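Local coordinates for ribokinase (Cryptococcus neoformans var. grubii serotype A, PDB 6XK2), which probably phosphorylates D-ribose at O-5 with ATP and magnesium, making D-ribose 5-phosphate for nucleotide synthesis and the pentose phosphate pathway, at residues Cys304-Gly309 and Asn325-Arg330; Ala267-Pro272 and Cys311-Gly316; Leu142-Val147 and Val169-Pro174. All coordinates share one frame; numbering follows the deposited sequence.

Interaction 1: residues Cys304-Gly309 and Asn325-Arg330; sequences CLVACG and NAVKER. With ADP (adenosine-5'-diphosphate), chain E.
V306 and V327 share one first torsion: CG1 stands trans to the main-chain nitrogen in both (chi1 168° in V306, 172° in V327). This brings V306 CG1 and V327 CG1 to 3.7 Å from each other, with the two side chains crossing at a slant. The other branch of V327 serves the next residue along, its CG2 lying 3.8 Å from A307 CB, so that the two methyls of V327 span the neighbouring positions V306 and A307. V306 CG1 has a second partner in R330, whose CB comes to 3.6 Å from it; the arginine's CD also passes that methyl. The two elements are helix 297-312 and the C-terminal helix 324-330 of this PfkB-family kinase. Their short segments approach to 9.3 Å between axes at 105°, nearly perpendicular, which limits the direct contact to about one turn of each. From R330 CG to NE the chain is extended, carrying the guanidinium past V306 to the neighbourhood of G309, which it meets obliquely. A water joins the two helices there: it donates to V306 O at 2.9 Å and accepts from R330 NH1 at 2.7 Å. R330 NH2 forms a salt bridge with E313, so both terminal nitrogens are engaged and the rotation of the group is probably fixed. Around the valines, P322 touches both A307 and V327, and Y286 of helix 279-292 also packs on V327. Helix 297-312 turns a different side to the nucleotide: L305 CD2 is 3.4 Å from ADP O2', and C308 CB is 3.5 Å from ADP O4', against the ribose. The same ADP is hydrogen-bonded to G248 N, T246 OG1 and G251 O.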
ATOM      1  N   CYS A 304     -30.186 -14.277   0.367  1.00 45.67           N
ATOM      2  CA  CYS A 304     -28.956 -13.585  -0.025  1.00 44.30           C
ATOM      3  C   CYS A 304     -29.134 -12.076  -0.007  1.00 45.89           C
ATOM      4  O   CYS A 304     -28.262 -11.340   0.476  1.00 43.66           O
ATOM      5  CB  CYS A 304     -28.527 -14.013  -1.422  1.00 41.80           C
ATOM      6  SG  CYS A 304     -27.811 -15.621  -1.560  1.00 46.85           S
ATOM      7  N   LEU A 305     -30.244 -11.595  -0.571  1.00 45.29           N
ATOM      8  CA  LEU A 305     -30.448 -10.160  -0.680  1.00 46.52           C
ATOM      9  C   LEU A 305     -30.597  -9.525   0.695  1.00 48.73           C
ATOM     10  O   LEU A 305     -30.008  -8.467   0.959  1.00 47.51           O
ATOM     11  CB  LEU A 305     -31.664  -9.865  -1.554  1.00 43.12           C
ATOM     12  CG  LEU A 305     -31.460 -10.292  -3.011  1.00 49.15           C
ATOM     13  CD1 LEU A 305     -32.772 -10.272  -3.795  1.00 47.31           C
ATOM     14  CD2 LEU A 305     -30.405  -9.431  -3.698  1.00 49.48           C
ATOM     15  N   VAL A 306     -31.371 -10.155   1.586  1.00 47.77           N
ATOM     16  CA  VAL A 306     -31.519  -9.610   2.935  1.00 48.02           C
ATOM     17  C   VAL A 306     -30.187  -9.645   3.671  1.00 47.64           C
ATOM     18  O   VAL A 306     -29.813  -8.682   4.351  1.00 48.75           O
ATOM     19  CB  VAL A 306     -32.616 -10.363   3.704  1.00 48.03           C
ATOM     20  CG1 VAL A 306     -32.576 -10.008   5.168  1.00 48.14           C
ATOM     21  CG2 VAL A 306     -33.957 -10.004   3.123  1.00 49.56           C
ATOM     22  N   ALA A 307     -29.422 -10.724   3.501  1.00 46.51           N
ATOM     23  CA  ALA A 307     -28.108 -10.776   4.126  1.00 46.32           C
ATOM     24  C   ALA A 307     -27.231  -9.633   3.624  1.00 47.03           C
ATOM     25  O   ALA A 307     -26.552  -8.968   4.416  1.00 46.87           O
ATOM     26  CB  ALA A 307     -27.450 -12.129   3.861  1.00 40.43           C
ATOM     27  N   CYS A 308     -27.257  -9.368   2.315  1.00 44.84           N
ATOM     28  CA  CYS A 308     -26.410  -8.321   1.751  1.00 45.87           C
ATOM     29  C   CYS A 308     -26.869  -6.923   2.155  1.00 49.35           C
ATOM     30  O   CYS A 308     -26.035  -6.016   2.304  1.00 46.91           O
ATOM     31  CB  CYS A 308     -26.370  -8.440   0.228  1.00 46.66           C
ATOM     32  SG  CYS A 308     -25.483  -9.893  -0.357  1.00 50.65           S
ATOM     33  N   GLY A 309     -28.176  -6.729   2.339  1.00 46.67           N
ATOM     34  CA  GLY A 309     -28.644  -5.460   2.861  1.00 49.56           C
ATOM     35  C   GLY A 309     -28.039  -5.166   4.218  1.00 51.16           C
ATOM     36  O   GLY A 309     -27.526  -4.069   4.462  1.00 52.27           O
ATOM     37  N   ASN A 325     -29.417 -16.095  11.976  1.00 50.04           N
ATOM     38  CA  ASN A 325     -30.476 -15.593  12.855  1.00 55.32           C
ATOM     39  C   ASN A 325     -30.730 -14.108  12.639  1.00 57.86           C
ATOM     40  O   ASN A 325     -31.883 -13.669  12.624  1.00 62.39           O
ATOM     41  CB  ASN A 325     -30.145 -15.843  14.326  1.00 56.38           C
ATOM     42  CG  ASN A 325     -30.400 -17.270  14.752  1.00 63.31           C
ATOM     43  OD1 ASN A 325     -31.246 -17.968  14.182  1.00 66.56           O
ATOM     44  ND2 ASN A 325     -29.682 -17.713  15.781  1.00 66.07           N
ATOM     45  N   ALA A 326     -29.665 -13.319  12.474  1.00 58.63           N
ATOM     46  CA  ALA A 326     -29.832 -11.898  12.190  1.00 59.92           C
ATOM     47  C   ALA A 326     -30.621 -11.675  10.906  1.00 62.86           C
ATOM     48  O   ALA A 326     -31.462 -10.772  10.832  1.00 64.23           O
ATOM     49  CB  ALA A 326     -28.466 -11.229  12.103  1.00 54.55           C
ATOM     50  N   VAL A 327     -30.358 -12.491   9.884  1.00 58.04           N
ATOM     51  CA  VAL A 327     -31.099 -12.402   8.629  1.00 56.76           C
ATOM     52  C   VAL A 327     -32.547 -12.818   8.827  1.00 61.61           C
ATOM     53  O   VAL A 327     -33.462 -12.231   8.236  1.00 64.99           O
ATOM     54  CB  VAL A 327     -30.412 -13.245   7.544  1.00 54.79           C
ATOM     55  CG1 VAL A 327     -31.276 -13.310   6.285  1.00 51.42           C
ATOM     56  CG2 VAL A 327     -29.040 -12.665   7.236  1.00 49.71           C
ATOM     57  N   LYS A 328     -32.782 -13.841   9.649  1.00 60.65           N
ATOM     58  CA  LYS A 328     -34.147 -14.309   9.852  1.00 63.47           C
ATOM     59  C   LYS A 328     -35.010 -13.243  10.504  1.00 68.73           C
ATOM     60  O   LYS A 328     -36.202 -13.146  10.197  1.00 72.31           O
ATOM     61  CB  LYS A 328     -34.159 -15.582  10.692  1.00 59.67           C
ATOM     62  CG  LYS A 328     -33.786 -16.826   9.930  1.00 57.71           C
ATOM     63  CD  LYS A 328     -33.678 -17.999  10.881  1.00 61.46           C
ATOM     64  CE  LYS A 328     -33.287 -19.277  10.159  1.00 61.49           C
ATOM     65  NZ  LYS A 328     -33.208 -20.425  11.123  1.00 66.17           N
ATOM     66  N   GLU A 329     -34.425 -12.421  11.380  1.00 83.22           N
ATOM     67  CA  GLU A 329     -35.184 -11.356  12.034  1.00 84.66           C
ATOM     68  C   GLU A 329     -35.775 -10.377  11.029  1.00 85.53           C
ATOM     69  O   GLU A 329     -36.820  -9.773  11.295  1.00 91.04           O
ATOM     70  CB  GLU A 329     -34.300 -10.621  13.036  1.00 84.89           C
ATOM     71  CG  GLU A 329     -33.839 -11.484  14.193  1.00 87.49           C
ATOM     72  CD  GLU A 329     -32.794 -10.795  15.046  1.00 96.00           C
ATOM     73  OE1 GLU A 329     -32.961  -9.583  15.332  1.00 95.80           O
ATOM     74  OE2 GLU A 329     -31.799 -11.464  15.412  1.00 95.45           O
ATOM     75  N   ARG A 330     -35.120 -10.189   9.886  1.00 73.42           N
ATOM     76  CA  ARG A 330     -35.629  -9.295   8.852  1.00 71.10           C
ATOM     77  C   ARG A 330     -36.663  -9.948   7.937  1.00 71.61           C
ATOM     78  O   ARG A 330     -37.434  -9.226   7.301  1.00 77.22           O
ATOM     79  CB  ARG A 330     -34.484  -8.749   8.009  1.00 64.78           C
ATOM     80  CG  ARG A 330     -33.649  -7.753   8.746  1.00 61.98           C
ATOM     81  CD  ARG A 330     -32.915  -6.859   7.796  1.00 56.87           C
ATOM     82  NE  ARG A 330     -32.163  -5.858   8.532  1.00 56.95           N
ATOM     83  CZ  ARG A 330     -31.493  -4.868   7.964  1.00 57.61           C
ATOM     84  NH1 ARG A 330     -31.498  -4.745   6.640  1.00 53.67           N
ATOM     85  NH2 ARG A 330     -30.828  -3.999   8.717  1.00 59.69           N
TER
HETATM   86  PB  ADP E 401     -19.661  -7.242  -6.232  0.80 62.60           P
HETATM   87  O1B ADP E 401     -19.708  -6.365  -7.502  0.80 62.71           O
HETATM   88  O2B ADP E 401     -18.693  -6.605  -5.166  0.80 57.14           O
HETATM   89  O3B ADP E 401     -19.319  -8.676  -6.537  0.80 55.26           O
HETATM   90  PA  ADP E 401     -22.307  -6.088  -5.704  0.80 54.84           P
HETATM   91  O1A ADP E 401     -21.785  -4.690  -5.738  0.80 54.09           O
HETATM   92  O2A ADP E 401     -23.103  -6.434  -6.987  0.80 51.98           O
HETATM   93  O3A ADP E 401     -21.095  -7.111  -5.546  0.80 52.62           O
HETATM   94  O5' ADP E 401     -23.143  -6.456  -4.376  0.80 52.16           O
HETATM   95  C5' ADP E 401     -23.847  -7.704  -4.200  0.80 49.31           C
HETATM   96  C4' ADP E 401     -25.196  -7.431  -3.586  0.80 48.33           C
HETATM   97  O4' ADP E 401     -25.054  -6.578  -2.430  0.80 46.41           O
HETATM   98  C3' ADP E 401     -26.176  -6.695  -4.486  0.80 49.06           C
HETATM   99  O3' ADP E 401     -26.805  -7.590  -5.392  0.80 49.00           O
HETATM  100  C2' ADP E 401     -27.136  -6.089  -3.466  0.80 48.87           C
HETATM  101  O2' ADP E 401     -28.107  -7.035  -3.039  0.80 44.80           O
HETATM  102  C1' ADP E 401     -26.166  -5.700  -2.342  0.80 48.04           C
HETATM  103  N9  ADP E 401     -25.676  -4.330  -2.460  0.80 49.51           N
HETATM  104  C8  ADP E 401     -24.498  -3.916  -3.019  0.80 51.32           C
HETATM  105  N7  ADP E 401     -24.360  -2.610  -3.076  0.80 49.24           N
HETATM  106  C5  ADP E 401     -25.528  -2.138  -2.510  0.80 48.48           C
HETATM  107  C6  ADP E 401     -26.007  -0.833  -2.269  0.80 50.29           C
HETATM  108  N6  ADP E 401     -25.334   0.276  -2.600  0.80 52.21           N
HETATM  109  N1  ADP E 401     -27.210  -0.703  -1.667  0.80 47.13           N
HETATM  110  C2  ADP E 401     -27.884  -1.807  -1.333  0.80 48.80           C
HETATM  111  N3  ADP E 401     -27.542  -3.087  -1.515  0.80 52.07           N
HETATM  112  C4  ADP E 401     -26.351  -3.181  -2.110  0.80 50.71           C
HETATM  113  O   HOH W   1     -31.841  -6.739   4.836  1.00 50.78           O

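Interaction 2: residues Ala267-Pro272 and Cys311-Gly316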
ATOM      1  N   ALA A 267     -32.412  -5.461  -1.273  1.00 47.62           N
ATOM      2  CA  ALA A 267     -33.262  -5.283  -0.111  1.00 49.26           C
ATOM      3  C   ALA A 267     -33.278  -3.814   0.278  1.00 51.98           C
ATOM      4  O   ALA A 267     -32.248  -3.133   0.225  1.00 55.18           O
ATOM      5  CB  ALA A 267     -32.744  -6.131   1.048  1.00 49.75           C
ATOM      6  N   LYS A 268     -34.445  -3.316   0.672  1.00 50.92           N
ATOM      7  CA  LYS A 268     -34.488  -1.958   1.193  1.00 56.33           C
ATOM      8  C   LYS A 268     -33.688  -1.927   2.485  1.00 58.17           C
ATOM      9  O   LYS A 268     -33.747  -2.864   3.289  1.00 58.32           O
ATOM     10  CB  LYS A 268     -35.926  -1.490   1.417  1.00 57.13           C
ATOM     11  N   LEU A 269     -32.886  -0.882   2.656  1.00 58.57           N
ATOM     12  CA  LEU A 269     -32.040  -0.785   3.838  1.00 57.11           C
ATOM     13  C   LEU A 269     -32.819  -0.226   5.020  1.00 56.29           C
ATOM     14  O   LEU A 269     -33.745   0.573   4.860  1.00 56.18           O
ATOM     15  CB  LEU A 269     -30.821   0.092   3.566  1.00 57.26           C
ATOM     16  CG  LEU A 269     -29.899  -0.361   2.438  1.00 58.54           C
ATOM     17  CD1 LEU A 269     -28.774   0.652   2.236  1.00 56.16           C
ATOM     18  CD2 LEU A 269     -29.352  -1.756   2.708  1.00 57.00           C
ATOM     19  N   GLN A 270     -32.429  -0.661   6.215  1.00 58.27           N
ATOM     20  CA  GLN A 270     -32.980  -0.166   7.472  1.00 59.74           C
ATOM     21  C   GLN A 270     -32.031   0.776   8.210  1.00 59.30           C
ATOM     22  O   GLN A 270     -32.371   1.261   9.294  1.00 56.16           O
ATOM     23  CB  GLN A 270     -33.347  -1.348   8.370  1.00 56.79           C
ATOM     24  CG  GLN A 270     -34.359  -2.267   7.740  1.00 59.34           C
ATOM     25  CD  GLN A 270     -34.867  -3.300   8.714  1.00 65.19           C
ATOM     26  OE1 GLN A 270     -34.619  -3.207   9.923  1.00 66.40           O
ATOM     27  NE2 GLN A 270     -35.599  -4.287   8.203  1.00 66.93           N
ATOM     28  N   ASN A 271     -30.848   1.015   7.658  1.00 59.13           N
ATOM     29  CA  ASN A 271     -29.865   1.957   8.169  1.00 60.30           C
ATOM     30  C   ASN A 271     -29.104   2.501   6.974  1.00 59.81           C
ATOM     31  O   ASN A 271     -29.164   1.920   5.885  1.00 57.92           O
ATOM     32  CB  ASN A 271     -28.901   1.293   9.164  1.00 61.74           C
ATOM     33  CG  ASN A 271     -29.576   0.900  10.460  1.00 64.27           C
ATOM     34  OD1 ASN A 271     -29.782   1.736  11.344  1.00 68.28           O
ATOM     35  ND2 ASN A 271     -29.964  -0.366  10.564  1.00 60.60           N
ATOM     36  N   PRO A 272     -28.397   3.617   7.130  1.00 58.18           N
ATOM     37  CA  PRO A 272     -27.599   4.134   6.010  1.00 59.37           C
ATOM     38  C   PRO A 272     -26.542   3.137   5.550  1.00 56.92           C
ATOM     39  O   PRO A 272     -26.225   2.155   6.227  1.00 56.78           O
ATOM     40  CB  PRO A 272     -26.956   5.418   6.577  1.00 56.86           C
ATOM     41  CG  PRO A 272     -27.243   5.409   8.049  1.00 57.94           C
ATOM     42  CD  PRO A 272     -28.471   4.576   8.248  1.00 56.61           C
ATOM     43  N   CYS A 311     -25.290  -6.437   5.255  1.00 49.86           N
ATOM     44  CA  CYS A 311     -23.848  -6.341   5.056  1.00 50.24           C
ATOM     45  C   CYS A 311     -23.394  -4.907   4.790  1.00 49.78           C
ATOM     46  O   CYS A 311     -22.395  -4.455   5.360  1.00 46.93           O
ATOM     47  CB  CYS A 311     -23.440  -7.250   3.899  1.00 45.42           C
ATOM     48  SG  CYS A 311     -21.727  -7.088   3.409  1.00 49.49           S
ATOM     49  N   VAL A 312     -24.105  -4.178   3.921  1.00 49.98           N
ATOM     50  CA  VAL A 312     -23.667  -2.839   3.525  1.00 51.32           C
ATOM     51  C   VAL A 312     -23.996  -1.782   4.569  1.00 58.04           C
ATOM     52  O   VAL A 312     -23.507  -0.642   4.473  1.00 56.49           O
ATOM     53  CB  VAL A 312     -24.270  -2.441   2.166  1.00 51.78           C
ATOM     54  CG1 VAL A 312     -23.774  -3.375   1.067  1.00 49.18           C
ATOM     55  CG2 VAL A 312     -25.785  -2.434   2.245  1.00 52.37           C
ATOM     56  N   GLU A 313     -24.803  -2.131   5.573  1.00 57.53           N
ATOM     57  CA  GLU A 313     -25.078  -1.249   6.695  1.00 56.53           C
ATOM     58  C   GLU A 313     -23.974  -1.292   7.735  1.00 57.08           C
ATOM     59  O   GLU A 313     -24.015  -0.513   8.695  1.00 59.76           O
ATOM     60  CB  GLU A 313     -26.410  -1.608   7.359  1.00 56.28           C
ATOM     61  CG  GLU A 313     -27.608  -1.503   6.440  1.00 57.17           C
ATOM     62  CD  GLU A 313     -28.881  -2.031   7.076  1.00 59.61           C
ATOM     63  OE1 GLU A 313     -28.876  -2.249   8.307  1.00 60.79           O
ATOM     64  OE2 GLU A 313     -29.889  -2.204   6.352  1.00 58.42           O
ATOM     65  N   ASN A 314     -22.980  -2.155   7.558  1.00 54.61           N
ATOM     66  CA  ASN A 314     -21.957  -2.350   8.569  1.00 55.02           C
ATOM     67  C   ASN A 314     -20.570  -2.246   7.950  1.00 55.13           C
ATOM     68  O   ASN A 314     -20.390  -2.331   6.736  1.00 55.45           O
ATOM     69  CB  ASN A 314     -22.163  -3.675   9.296  1.00 53.90           C
ATOM     70  CG  ASN A 314     -23.458  -3.688  10.083  1.00 56.20           C
ATOM     71  OD1 ASN A 314     -23.496  -3.245  11.239  1.00 57.83           O
ATOM     72  ND2 ASN A 314     -24.526  -4.175   9.468  1.00 50.96           N
ATOM     73  N   GLU A 315     -19.598  -1.981   8.806  1.00 57.62           N
ATOM     74  CA  GLU A 315     -18.232  -1.760   8.366  1.00 59.58           C
ATOM     75  C   GLU A 315     -17.519  -3.090   8.230  1.00 58.84           C
ATOM     76  O   GLU A 315     -17.769  -4.019   9.005  1.00 60.71           O
ATOM     77  CB  GLU A 315     -17.474  -0.866   9.352  1.00 57.17           C
ATOM     78  N   GLY A 316     -16.644  -3.184   7.235  1.00 57.36           N
ATOM     79  CA  GLY A 316     -15.775  -4.334   7.094  1.00 60.60           C
ATOM     80  C   GLY A 316     -16.342  -5.370   6.142  1.00 59.02           C
ATOM     81  O   GLY A 316     -17.494  -5.302   5.705  1.00 56.75           O
TER
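The carboxylate of E313 accepts two hydrogen bonds from the 267-272 loop on one and the same face. Q270 N donates to E313 OE2 at 3.0 Å, raised 46° out of the carboxylate plane, and N271 ND2 donates to E313 OE1 at 3.1 Å, raised 52°. The amide of N271 is turned 66° against the carboxylate, yet it points its N-H at OE1 within its own plane. R330 NH2 forms a salt bridge to OE1 from the other side of the carboxylate plane, so this oxygen has two partners and the acid is probably held as the anion. An extended E313 chain beyond CG is what carries the group across to the loop. Beside it, L269 CD2 packs 3.7 Å from V312 CG2, the two side chains crossing at about a right angle, and P272 O stands 3.6 Å from E313 CA. The loop that follows E313 includes N314 and G316, which with C311 belong to the predicted potassium site, as do D275 and S320; the E313 bonds thus lie close to that predicted site. V312 is also about 4 Å from the bound ADP at its side chain. In the fold, the contact ties the C-terminal end of helix 297-312 to the loop running from strand 261-264 to helix 279-292, whose A279 and C282 pack on V312 and C311.

Interaction 3: residues Leu142-Val147 and Val169-Pro174. With EDO (1,2-ethanediol), chain F.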
ATOM      1  N   LEU A 142     -16.673 -24.437  -4.022  1.00 40.13           N
ATOM      2  CA  LEU A 142     -16.673 -23.006  -4.297  1.00 38.57           C
ATOM      3  C   LEU A 142     -15.249 -22.556  -4.605  1.00 41.26           C
ATOM      4  O   LEU A 142     -14.319 -22.846  -3.838  1.00 42.75           O
ATOM      5  CB  LEU A 142     -17.244 -22.236  -3.106  1.00 35.50           C
ATOM      6  CG  LEU A 142     -17.329 -20.713  -3.200  1.00 40.60           C
ATOM      7  CD1 LEU A 142     -18.040 -20.218  -4.445  1.00 39.87           C
ATOM      8  CD2 LEU A 142     -17.975 -20.149  -1.935  1.00 43.34           C
ATOM      9  N   VAL A 143     -15.077 -21.844  -5.716  1.00 38.28           N
ATOM     10  CA  VAL A 143     -13.750 -21.466  -6.181  1.00 40.08           C
ATOM     11  C   VAL A 143     -13.787 -20.064  -6.768  1.00 40.47           C
ATOM     12  O   VAL A 143     -14.805 -19.607  -7.294  1.00 41.27           O
ATOM     13  CB  VAL A 143     -13.192 -22.467  -7.222  1.00 39.53           C
ATOM     14  CG1 VAL A 143     -12.583 -23.693  -6.516  1.00 42.01           C
ATOM     15  CG2 VAL A 143     -14.284 -22.885  -8.216  1.00 42.23           C
ATOM     16  N   GLN A 144     -12.648 -19.386  -6.687  1.00 38.57           N
ATOM     17  CA  GLN A 144     -12.483 -18.080  -7.310  1.00 40.17           C
ATOM     18  C   GLN A 144     -11.215 -18.122  -8.139  1.00 41.35           C
ATOM     19  O   GLN A 144     -10.899 -19.154  -8.734  1.00 40.16           O
ATOM     20  CB  GLN A 144     -12.435 -16.953  -6.283  1.00 39.04           C
ATOM     21  CG  GLN A 144     -13.533 -17.041  -5.263  1.00 39.52           C
ATOM     22  CD  GLN A 144     -13.180 -17.970  -4.131  1.00 38.81           C
ATOM     23  OE1 GLN A 144     -11.991 -18.210  -3.855  1.00 37.14           O
ATOM     24  NE2 GLN A 144     -14.201 -18.494  -3.454  1.00 36.54           N
ATOM     25  N   ASN A 145     -10.499 -17.013  -8.230  1.00 44.49           N
ATOM     26  CA  ASN A 145      -9.279 -17.022  -9.024  1.00 44.83           C
ATOM     27  C   ASN A 145      -8.119 -16.356  -8.295  1.00 44.60           C
ATOM     28  O   ASN A 145      -7.227 -15.784  -8.925  1.00 46.90           O
ATOM     29  CB  ASN A 145      -9.520 -16.379 -10.389  1.00 44.52           C
ATOM     30  CG  ASN A 145      -8.369 -16.618 -11.358  1.00 46.95           C
ATOM     31  OD1 ASN A 145      -7.699 -17.657 -11.312  1.00 44.71           O
ATOM     32  ND2 ASN A 145      -8.134 -15.651 -12.239  1.00 49.92           N
ATOM     33  N   GLU A 146      -8.097 -16.422  -6.971  1.00 43.63           N
ATOM     34  CA  GLU A 146      -7.012 -15.805  -6.219  1.00 42.78           C
ATOM     35  C   GLU A 146      -5.945 -16.813  -5.792  1.00 44.78           C
ATOM     36  O   GLU A 146      -5.014 -16.461  -5.059  1.00 44.80           O
ATOM     37  CB  GLU A 146      -7.583 -15.062  -5.019  1.00 37.90           C
ATOM     38  CG  GLU A 146      -8.125 -13.726  -5.424  1.00 45.85           C
ATOM     39  CD  GLU A 146      -8.627 -12.886  -4.276  1.00 47.84           C
ATOM     40  OE1 GLU A 146      -8.640 -13.361  -3.115  1.00 49.04           O
ATOM     41  OE2 GLU A 146      -9.009 -11.732  -4.550  1.00 47.74           O
ATOM     42  N   VAL A 147      -6.059 -18.056  -6.241  1.00 44.71           N
ATOM     43  CA  VAL A 147      -5.023 -19.063  -6.038  1.00 45.76           C
ATOM     44  C   VAL A 147      -4.556 -19.473  -7.432  1.00 44.34           C
ATOM     45  O   VAL A 147      -5.157 -19.031  -8.424  1.00 44.17           O
ATOM     46  CB  VAL A 147      -5.561 -20.231  -5.196  1.00 46.30           C
ATOM     47  CG1 VAL A 147      -5.992 -19.714  -3.835  1.00 42.60           C
ATOM     48  CG2 VAL A 147      -6.733 -20.914  -5.901  1.00 42.78           C
ATOM     49  N   VAL A 169     -19.464 -24.091  -7.803  1.00 41.91           N
ATOM     50  CA  VAL A 169     -19.804 -22.689  -8.006  1.00 44.79           C
ATOM     51  C   VAL A 169     -18.513 -21.912  -8.233  1.00 43.94           C
ATOM     52  O   VAL A 169     -17.524 -22.132  -7.528  1.00 41.30           O
ATOM     53  CB  VAL A 169     -20.560 -22.136  -6.775  1.00 43.19           C
ATOM     54  CG1 VAL A 169     -21.022 -20.720  -7.018  1.00 38.51           C
ATOM     55  CG2 VAL A 169     -21.740 -23.062  -6.413  1.00 39.00           C
ATOM     56  N   PHE A 170     -18.517 -21.010  -9.214  1.00 42.18           N
ATOM     57  CA  PHE A 170     -17.301 -20.319  -9.632  1.00 44.08           C
ATOM     58  C   PHE A 170     -17.519 -18.808  -9.659  1.00 43.92           C
ATOM     59  O   PHE A 170     -18.500 -18.322 -10.235  1.00 42.98           O
ATOM     60  CB  PHE A 170     -16.855 -20.837 -11.004  1.00 42.26           C
ATOM     61  CG  PHE A 170     -15.605 -20.200 -11.532  1.00 44.48           C
ATOM     62  CD1 PHE A 170     -14.500 -19.995 -10.710  1.00 44.16           C
ATOM     63  CD2 PHE A 170     -15.502 -19.869 -12.877  1.00 48.27           C
ATOM     64  CE1 PHE A 170     -13.332 -19.426 -11.208  1.00 42.65           C
ATOM     65  CE2 PHE A 170     -14.332 -19.298 -13.385  1.00 50.72           C
ATOM     66  CZ  PHE A 170     -13.250 -19.078 -12.547  1.00 47.48           C
ATOM     67  N   ASN A 171     -16.609 -18.070  -9.025  1.00 43.57           N
ATOM     68  CA  ASN A 171     -16.639 -16.603  -9.033  1.00 43.34           C
ATOM     69  C   ASN A 171     -15.315 -16.144  -9.627  1.00 43.47           C
ATOM     70  O   ASN A 171     -14.285 -16.149  -8.933  1.00 42.60           O
ATOM     71  CB  ASN A 171     -16.854 -16.044  -7.624  1.00 41.55           C
ATOM     72  CG  ASN A 171     -16.857 -14.517  -7.575  1.00 46.37           C
ATOM     73  OD1 ASN A 171     -16.270 -13.905  -6.679  1.00 47.75           O
ATOM     74  ND2 ASN A 171     -17.507 -13.898  -8.550  1.00 48.50           N
ATOM     75  N   PRO A 172     -15.275 -15.764 -10.904  1.00 45.30           N
ATOM     76  CA  PRO A 172     -13.965 -15.530 -11.568  1.00 48.34           C
ATOM     77  C   PRO A 172     -13.330 -14.191 -11.190  1.00 45.47           C
ATOM     78  O   PRO A 172     -13.295 -13.222 -11.933  1.00 47.18           O
ATOM     79  CB  PRO A 172     -14.326 -15.614 -13.055  1.00 47.98           C
ATOM     80  CG  PRO A 172     -15.740 -15.113 -13.112  1.00 48.58           C
ATOM     81  CD  PRO A 172     -16.407 -15.583 -11.830  1.00 46.45           C
ATOM     82  N   SER A 173     -12.776 -14.149  -9.982  1.00 46.39           N
ATOM     83  CA  SER A 173     -12.263 -12.917  -9.400  1.00 46.18           C
ATOM     84  C   SER A 173     -10.863 -13.161  -8.854  1.00 46.67           C
ATOM     85  O   SER A 173     -10.685 -14.029  -7.973  1.00 45.06           O
ATOM     86  CB  SER A 173     -13.210 -12.431  -8.306  1.00 46.82           C
ATOM     87  OG  SER A 173     -12.762 -11.211  -7.747  1.00 48.95           O
ATOM     88  N   PRO A 174      -9.838 -12.449  -9.340  1.00 46.68           N
ATOM     89  CA  PRO A 174      -9.944 -11.510 -10.458  1.00 49.03           C
ATOM     90  C   PRO A 174     -10.146 -12.230 -11.794  1.00 51.77           C
ATOM     91  O   PRO A 174     -10.037 -13.469 -11.857  1.00 48.83           O
ATOM     92  CB  PRO A 174      -8.604 -10.778 -10.423  1.00 47.15           C
ATOM     93  CG  PRO A 174      -7.666 -11.774  -9.867  1.00 47.96           C
ATOM     94  CD  PRO A 174      -8.458 -12.533  -8.832  1.00 45.74           C
TER
HETATM   95  C1  EDO F 402      -9.782  -8.896  -2.738  1.00 50.21           C
HETATM   96  O1  EDO F 402     -10.184 -10.265  -2.670  1.00 50.32           O
HETATM   97  C2  EDO F 402      -9.594  -8.430  -1.300  1.00 51.98           C
HETATM   98  O2  EDO F 402      -9.018  -9.510  -0.552  1.00 49.49           O
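Strands 140-143 and 167-170 are the two parallel neighbours of a beta-alpha-beta unit whose connection includes helix 149-160, and their C-terminal ends run on into the predicted ribose pocket. V143 is gripped through both its backbone polar atoms: V143 N donates to V169 O at 3.1 Å, and V143 O accepts from N171 N at 2.9 Å. On one face of the sheet L142 CD1 meets V169 CB at 3.9 Å; on the other, V143 CG2 touches F170 CD1. The F170 ring offers its edge to V143 O and Q144 O, while P172 N lies over its centre, 4.1 Å above the plane. Beyond the strands, P172 centres an inverse gamma turn, and the register shifts: N145 now lies beside S173, and N145 N hydrogen-bonds S173 O at 3.0 Å from above its carbonyl plane. CG of N145 stands trans to its backbone N (chi1 -168°), which carries ND2 to P174 O at 2.9 Å, the acceptor lying in the amide plane. P174, preceded by a cis peptide bond, also packs its CD against E146 CG. E146, a predicted substrate ligand, accepts a 2.7 Å hydrogen bond at OE2 from O1 of 1,2-ethanediol, probably from the crystallisation liquor; S20 OG and K51 N hold its OE1. The pair lies mid-sheet, with strand 15-18 beside 140-143, strand 191-195 beside 167-170, and helix 51-61 packed on L142, Q144 and N171.

Overall arrangement
From the N terminus, interaction 3 comes first: it closes the short helical connection between strands 140-143 and 167-170 in the middle of the nine-stranded sheet, and is complete before the others begin. Interactions 1 and 2 follow and cross: interaction 2 closes the largely helical stretch from 272 to 311, interaction 1 the shorter connection from 309 to 325. Both use helix 297-312, interaction 2 at its C-terminal end and interaction 1 a turn earlier. Their centres are 10 Å apart, and the R330–E313 salt bridge joins them, so that E313 links the C-terminal helix to the loop after strand 261-264. Interaction 3 touches neither; its centre is about 24 Å from that of interaction 1 and 25 Å from that of interaction 2.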